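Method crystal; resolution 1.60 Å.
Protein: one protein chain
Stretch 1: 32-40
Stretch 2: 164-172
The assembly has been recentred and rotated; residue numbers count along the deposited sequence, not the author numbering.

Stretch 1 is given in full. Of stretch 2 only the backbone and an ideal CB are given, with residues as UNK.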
ATOM      1  N   VAL A  32       9.238  -7.540 -10.722  1.00 24.21           N
ATOM      2  CA  VAL A  32       8.114  -7.325  -9.821  1.00 12.03           C
ATOM      3  C   VAL A  32       7.032  -8.354 -10.118  1.00 15.58           C
ATOM      4  O   VAL A  32       7.032  -8.987 -11.179  1.00 12.25           O
ATOM      5  CB  VAL A  32       7.482  -5.926  -9.925  1.00 17.49           C
ATOM      6  CG1 VAL A  32       8.362  -4.873  -9.269  1.00 30.49           C
ATOM      7  CG2 VAL A  32       7.213  -5.562 -11.378  1.00 19.67           C
ATOM      8  N   VAL A  33       6.136  -8.473  -9.138  1.00 22.80           N
ATOM      9  CA  VAL A  33       5.005  -9.383  -9.312  1.00 22.14           C
ATOM     10  C   VAL A  33       3.700  -8.702  -8.928  1.00 21.21           C
ATOM     11  O   VAL A  33       3.679  -7.770  -8.131  1.00 19.06           O
ATOM     12  CB  VAL A  33       5.194 -10.652  -8.459  1.00 19.32           C
ATOM     13  CG1 VAL A  33       4.768 -10.368  -7.023  1.00 35.08           C
ATOM     14  CG2 VAL A  33       4.415 -11.815  -9.046  1.00 19.22           C
ATOM     15  N   ILE A  34       2.582  -9.173  -9.473  1.00 35.57           N
ATOM     16  CA  ILE A  34       1.289  -8.635  -9.058  1.00 33.73           C
ATOM     17  C   ILE A  34       0.675  -9.514  -7.971  1.00 28.67           C
ATOM     18  O   ILE A  34       0.750 -10.744  -7.989  1.00  9.72           O
ATOM     19  CB  ILE A  34       0.322  -8.478 -10.244  1.00 38.69           C
ATOM     20  CG1 ILE A  34      -0.709  -7.354 -10.068  1.00 38.29           C
ATOM     21  CG2 ILE A  34      -0.380  -9.786 -10.568  1.00 46.60           C
ATOM     22  CD1 ILE A  34      -1.246  -6.815 -11.378  1.00 29.63           C
ATOM     23  N   ASP A  35       0.084  -8.815  -7.004  1.00 24.11           N
ATOM     24  CA  ASP A  35      -0.704  -9.449  -5.958  1.00 17.68           C
ATOM     25  C   ASP A  35      -1.657 -10.457  -6.602  1.00 22.53           C
ATOM     26  O   ASP A  35      -2.185 -10.174  -7.679  1.00 20.53           O
ATOM     27  CB  ASP A  35      -1.491  -8.415  -5.165  1.00 32.95           C
ATOM     28  CG  ASP A  35      -2.309  -8.985  -4.022  1.00 36.53           C
ATOM     29  OD1 ASP A  35      -2.059  -8.604  -2.854  1.00 25.77           O
ATOM     30  OD2 ASP A  35      -3.209  -9.808  -4.291  1.00 36.34           O
ATOM     31  N   ALA A  36      -1.815 -11.589  -5.934  1.00 17.40           N
ATOM     32  CA  ALA A  36      -2.570 -12.725  -6.416  1.00 16.84           C
ATOM     33  C   ALA A  36      -4.056 -12.426  -6.484  1.00 25.49           C
ATOM     34  O   ALA A  36      -4.831 -13.193  -7.065  1.00 59.37           O
ATOM     35  CB  ALA A  36      -2.333 -13.928  -5.510  1.00 14.33           C
ATOM     36  N   ASN A  37      -4.508 -11.311  -5.909  1.00 20.91           N
ATOM     37  CA  ASN A  37      -5.954 -11.074  -5.974  1.00 23.94           C
ATOM     38  C   ASN A  37      -6.407 -10.654  -7.360  1.00 20.82           C
ATOM     39  O   ASN A  37      -7.595 -10.389  -7.581  1.00 39.15           O
ATOM     40  CB  ASN A  37      -6.364 -10.019  -4.940  1.00 30.25           C
ATOM     41  CG  ASN A  37      -7.627 -10.416  -4.195  1.00 31.15           C
ATOM     42  OD1 ASN A  37      -7.819 -11.592  -3.875  1.00 22.72           O
ATOM     43  ND2 ASN A  37      -8.487  -9.442  -3.910  1.00 14.56           N
ATOM     44  N   TRP A  38      -5.503 -10.576  -8.334  1.00 19.97           N
ATOM     45  CA  TRP A  38      -5.878 -10.091  -9.660  1.00 16.58           C
ATOM     46  C   TRP A  38      -5.934 -11.233 -10.670  1.00 23.95           C
ATOM     47  O   TRP A  38      -6.181 -11.011 -11.851  1.00 19.85           O
ATOM     48  CB  TRP A  38      -4.873  -9.076 -10.195  1.00 19.00           C
ATOM     49  CG  TRP A  38      -5.148  -7.635  -9.953  1.00 22.47           C
ATOM     50  CD1 TRP A  38      -5.561  -6.705 -10.862  1.00 14.89           C
ATOM     51  CD2 TRP A  38      -5.026  -6.939  -8.705  1.00 25.36           C
ATOM     52  NE1 TRP A  38      -5.706  -5.475 -10.260  1.00 24.03           N
ATOM     53  CE2 TRP A  38      -5.384  -5.596  -8.931  1.00 21.45           C
ATOM     54  CE3 TRP A  38      -4.649  -7.352  -7.425  1.00 20.96           C
ATOM     55  CZ2 TRP A  38      -5.375  -4.637  -7.915  1.00 16.60           C
ATOM     56  CZ3 TRP A  38      -4.643  -6.401  -6.422  1.00 17.40           C
ATOM     57  CH2 TRP A  38      -5.001  -5.079  -6.675  1.00 10.57           C
ATOM     58  N   ARG A  39      -5.661 -12.428 -10.162  1.00 20.77           N
ATOM     59  CA  ARG A  39      -5.442 -13.570 -11.030  1.00 31.01           C
ATOM     60  C   ARG A  39      -6.708 -14.370 -11.300  1.00 34.40           C
ATOM     61  O   ARG A  39      -7.676 -14.367 -10.538  1.00 21.07           O
ATOM     62  CB  ARG A  39      -4.372 -14.470 -10.396  1.00 30.22           C
ATOM     63  CG  ARG A  39      -3.286 -13.680  -9.681  1.00 30.69           C
ATOM     64  CD  ARG A  39      -1.907 -14.280  -9.926  1.00 31.01           C
ATOM     65  NE  ARG A  39      -0.881 -13.238 -10.035  1.00 39.91           N
ATOM     66  CZ  ARG A  39       0.173 -13.341 -10.842  1.00 35.96           C
ATOM     67  NH1 ARG A  39       0.290 -14.441 -11.579  1.00 20.23           N
ATOM     68  NH2 ARG A  39       1.083 -12.380 -10.913  1.00 15.12           N
ATOM     69  N   TRP A  40      -6.652 -15.068 -12.438  1.00 18.47           N
ATOM     70  CA  TRP A  40      -7.677 -16.059 -12.723  1.00  8.83           C
ATOM     71  C   TRP A  40      -7.408 -17.313 -11.892  1.00 15.26           C
ATOM     72  O   TRP A  40      -6.250 -17.725 -11.859  1.00 12.55           O
ATOM     73  CB  TRP A  40      -7.753 -16.436 -14.206  1.00 15.58           C
ATOM     74  CG  TRP A  40      -8.898 -15.729 -14.884  1.00 26.11           C
ATOM     75  CD1 TRP A  40      -9.446 -14.531 -14.533  1.00 23.30           C
ATOM     76  CD2 TRP A  40      -9.634 -16.178 -16.029  1.00 38.45           C
ATOM     77  NE1 TRP A  40     -10.474 -14.202 -15.384  1.00 31.61           N
ATOM     78  CE2 TRP A  40     -10.610 -15.198 -16.312  1.00 36.63           C
ATOM     79  CE3 TRP A  40      -9.557 -17.315 -16.840  1.00 39.83           C
ATOM     80  CZ2 TRP A  40     -11.502 -15.329 -17.372  1.00 37.82           C
ATOM     81  CZ3 TRP A  40     -10.446 -17.437 -17.892  1.00 38.08           C
ATOM     82  CH2 TRP A  40     -11.401 -16.451 -18.147  1.00 30.98           C
ATOM     83  N   UNK A 164       2.508 -19.215  -4.046  1.00 24.37           N
ATOM     84  CA  UNK A 164       3.465 -18.429  -3.324  1.00 29.14           C
ATOM     85  C   UNK A 164       3.832 -17.098  -3.945  1.00 35.30           C
ATOM     86  O   UNK A 164       3.182 -16.661  -4.897  1.00 18.27           O
ATOM     87  CB  UNK A 164       4.738 -19.257  -3.140  1.00 29.14           C
ATOM     88  N   UNK A 165       4.876 -16.476  -3.401  1.00 31.31           N
ATOM     89  CA  UNK A 165       5.395 -15.188  -3.847  1.00 17.18           C
ATOM     90  C   UNK A 165       5.481 -15.137  -5.363  1.00 26.40           C
ATOM     91  O   UNK A 165       5.170 -14.100  -5.946  1.00 42.54           O
ATOM     92  CB  UNK A 165       6.770 -14.920  -3.231  1.00 17.18           C
ATOM     93  N   UNK A 166       5.885 -16.252  -5.958  1.00 32.99           N
ATOM     94  CA  UNK A 166       5.950 -16.427  -7.404  1.00 28.94           C
ATOM     95  C   UNK A 166       4.747 -15.815  -8.112  1.00 35.24           C
ATOM     96  O   UNK A 166       4.846 -15.199  -9.181  1.00 28.09           O
ATOM     97  CB  UNK A 166       6.051 -17.915  -7.747  1.00 28.94           C
ATOM     98  N   UNK A 167       3.568 -15.964  -7.512  1.00 40.11           N
ATOM     99  CA  UNK A 167       2.353 -15.366  -8.057  1.00 38.03           C
ATOM    100  C   UNK A 167       1.785 -14.364  -7.035  1.00 35.76           C
ATOM    101  O   UNK A 167       0.574 -14.286  -6.846  1.00 22.18           O
ATOM    102  CB  UNK A 167       1.322 -16.444  -8.399  1.00 38.03           C
ATOM    103  N   UNK A 168       2.659 -13.613  -6.386  1.00 29.74           N
ATOM    104  CA  UNK A 168       2.372 -12.563  -5.443  1.00 19.42           C
ATOM    105  C   UNK A 168       1.354 -12.935  -4.379  1.00 24.19           C
ATOM    106  O   UNK A 168       0.467 -12.128  -4.079  1.00 26.68           O
ATOM    107  CB  UNK A 168       1.882 -11.328  -6.202  1.00 19.42           C
ATOM    108  N   UNK A 169       1.489 -14.131  -3.804  1.00 12.58           N
ATOM    109  CA  UNK A 169       0.615 -14.546  -2.719  1.00 21.56           C
ATOM    110  C   UNK A 169       1.065 -13.822  -1.444  1.00 27.51           C
ATOM    111  O   UNK A 169       2.099 -13.159  -1.527  1.00 21.61           O
ATOM    112  CB  UNK A 169       0.641 -16.065  -2.537  1.00 21.56           C
ATOM    113  N   UNK A 170       0.299 -14.003  -0.381  1.00 12.36           N
ATOM    114  CA  UNK A 170       0.617 -13.663   0.954  1.00  8.73           C
ATOM    115  C   UNK A 170       0.484 -12.277   1.504  1.00 20.38           C
ATOM    116  O   UNK A 170       0.925 -12.001   2.630  1.00 24.20           O
ATOM    117  CB  UNK A 170       2.073 -14.081   1.166  1.00  8.73           C
ATOM    118  N   UNK A 171      -0.118 -11.350   0.777  1.00 27.39           N
ATOM    119  CA  UNK A 171      -0.283  -9.977   1.220  1.00 23.69           C
ATOM    120  C   UNK A 171      -0.862  -9.847   2.628  1.00 21.31           C
ATOM    121  O   UNK A 171      -1.528 -10.749   3.126  1.00 49.63           O
ATOM    122  CB  UNK A 171      -1.182  -9.232   0.231  1.00 23.69           C
ATOM    123  N   UNK A 172      -0.593  -8.709   3.242  1.00 24.59           N
ATOM    124  CA  UNK A 172      -1.126  -8.300   4.532  1.00 24.62           C
ATOM    125  C   UNK A 172      -0.805  -6.815   4.721  1.00  9.79           C
ATOM    126  O   UNK A 172      -0.189  -6.224   3.837  1.00 25.25           O
ATOM    127  CB  UNK A 172      -0.548  -9.146   5.668  1.00 24.62           C
TER

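The segment 164-172 passes the end of the strand 32-34 and the short 3-10 turn 36-38, coming closest where the CA of position 168 lies 4.4 Å from the CA of D35.

Position 164 has nothing of stretch 1 near its ideal CB, so the contact sets no preference; a phi of 72° with psi of -169° by itself favours glycine. The residue is G164, and its carbonyl accepts backbone hydrogen bonds from the amides of positions 167 and 169, which closes the turn.

At 165 and 166 the CA-to-CB bonds point away from stretch 1, and the backbone angles are those of a 3-10 turn. Many side chains would suit either place, small or long, since stretch 1 neither confines nor attracts them. They are A165 and R166. What meets stretch 1 here is backbone: V33 CG2 packs 3.4 Å from R166 O, and V33 CG1 lies 3.9 Å from A165 O.

Position 167 points sideways, its ideal CB 3.9 Å from R39 NH1 and 5.3 Å from A36 CB. Beside a guanidinium, an acidic, polar or aromatic side chain would each be reasonable, and one leading off past the arginine would have room. The residue is Y167, with chi1 at -44° (m); its ring leads away from stretch 1, and its CB stays 3.8 Å from R39 NH1. Its carbonyl does more: Y167 O lies over one face of the R39 guanidinium, 3.7 Å from R39 NE, and 3.2 Å from A36 CB.

Position 168 is the most constrained. Its ideal CB points toward stretch 1 and would sit 2.2 Å from I34 O, a clash, and 3.2 Å from both V33 CG1 and D35 N. Phi and psi of 48° and 44° also favour glycine, so glycine alone fits well. G168 lets the two backbones approach: its CA makes a CA-H...O contact with I34 O at 3.5 Å, and V33 CG1 packs 3.6 Å from the same CA. On the next peptide, A36 N donates a hydrogen bond to G168 O at 3.0 Å, while D35 CA makes a second CA-H...O contact with that oxygen at 3.5 Å.

Position 169 points away, with A36 CB 4.7 Å from its ideal CB, so small, polar or beta-branched residues would all serve. It is T169, chi1 67° (p), whose CG2 comes 4.4 Å from A36 CB; its OG1 is hydrogen-bonded elsewhere in the structure.

Position 170 also points away, and its phi of 81° favours glycine: it is G170, which makes no contact with stretch 1.

At 171 the bond turns toward stretch 1, the ideal CB only 3.3 Å from D35 OD1. Branching at CB would be crowded on that side, whereas an unbranched or aromatic side chain could extend past the carboxylate. Y171, chi1 -174° (t), does so, with its CB 3.3 Å from D35 OD1 and its ring oblique to that oxygen.

Position 172 points away and is unconstrained by stretch 1; C172 is bonded covalently elsewhere in the structure.

Stretch 2 164-172: GARYGTGYC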
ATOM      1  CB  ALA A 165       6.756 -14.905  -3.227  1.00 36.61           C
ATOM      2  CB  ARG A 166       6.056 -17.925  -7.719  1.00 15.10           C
ATOM      3  CG  ARG A 166       6.305 -18.813  -6.510  1.00 30.39           C
ATOM      4  CD  ARG A 166       6.450 -20.262  -6.942  1.00 45.93           C
ATOM      5  NE  ARG A 166       7.471 -20.983  -6.183  1.00 56.41           N
ATOM      6  CZ  ARG A 166       8.065 -22.081  -6.645  1.00 58.39           C
ATOM      7  NH1 ARG A 166       7.731 -22.551  -7.841  1.00 59.46           N
ATOM      8  NH2 ARG A 166       8.983 -22.701  -5.917  1.00 45.98           N
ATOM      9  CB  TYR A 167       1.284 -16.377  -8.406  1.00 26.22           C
ATOM     10  CG  TYR A 167       1.558 -17.659  -9.132  1.00 21.96           C
ATOM     11  CD1 TYR A 167       0.568 -18.162  -9.983  1.00 25.30           C
ATOM     12  CD2 TYR A 167       2.719 -18.405  -9.011  1.00 25.63           C
ATOM     13  CE1 TYR A 167       0.759 -19.341 -10.673  1.00 38.94           C
ATOM     14  CE2 TYR A 167       2.931 -19.583  -9.694  1.00 33.22           C
ATOM     15  CZ  TYR A 167       1.935 -20.045 -10.530  1.00 39.43           C
ATOM     16  OH  TYR A 167       2.130 -21.222 -11.217  1.00 43.77           O
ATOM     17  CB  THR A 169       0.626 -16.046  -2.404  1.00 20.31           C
ATOM     18  OG1 THR A 169       1.919 -16.410  -1.883  1.00 32.61           O
ATOM     19  CG2 THR A 169       0.388 -16.908  -3.643  1.00 12.62           C
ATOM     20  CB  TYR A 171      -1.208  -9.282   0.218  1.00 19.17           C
ATOM     21  CG  TYR A 171      -1.378  -7.800   0.439  1.00 20.37           C
ATOM     22  CD1 TYR A 171      -0.266  -6.970   0.475  1.00 12.12           C
ATOM     23  CD2 TYR A 171      -2.638  -7.238   0.595  1.00 22.08           C
ATOM     24  CE1 TYR A 171      -0.407  -5.604   0.670  1.00 14.11           C
ATOM     25  CE2 TYR A 171      -2.782  -5.872   0.794  1.00 19.22           C
ATOM     26  CZ  TYR A 171      -1.666  -5.063   0.831  1.00 17.07           C
ATOM     27  OH  TYR A 171      -1.799  -3.705   1.027  1.00 20.51           O
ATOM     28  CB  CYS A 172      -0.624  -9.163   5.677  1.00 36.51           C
ATOM     29  SG  CYS A 172       1.158  -9.218   5.964  1.00 25.41           S
TER
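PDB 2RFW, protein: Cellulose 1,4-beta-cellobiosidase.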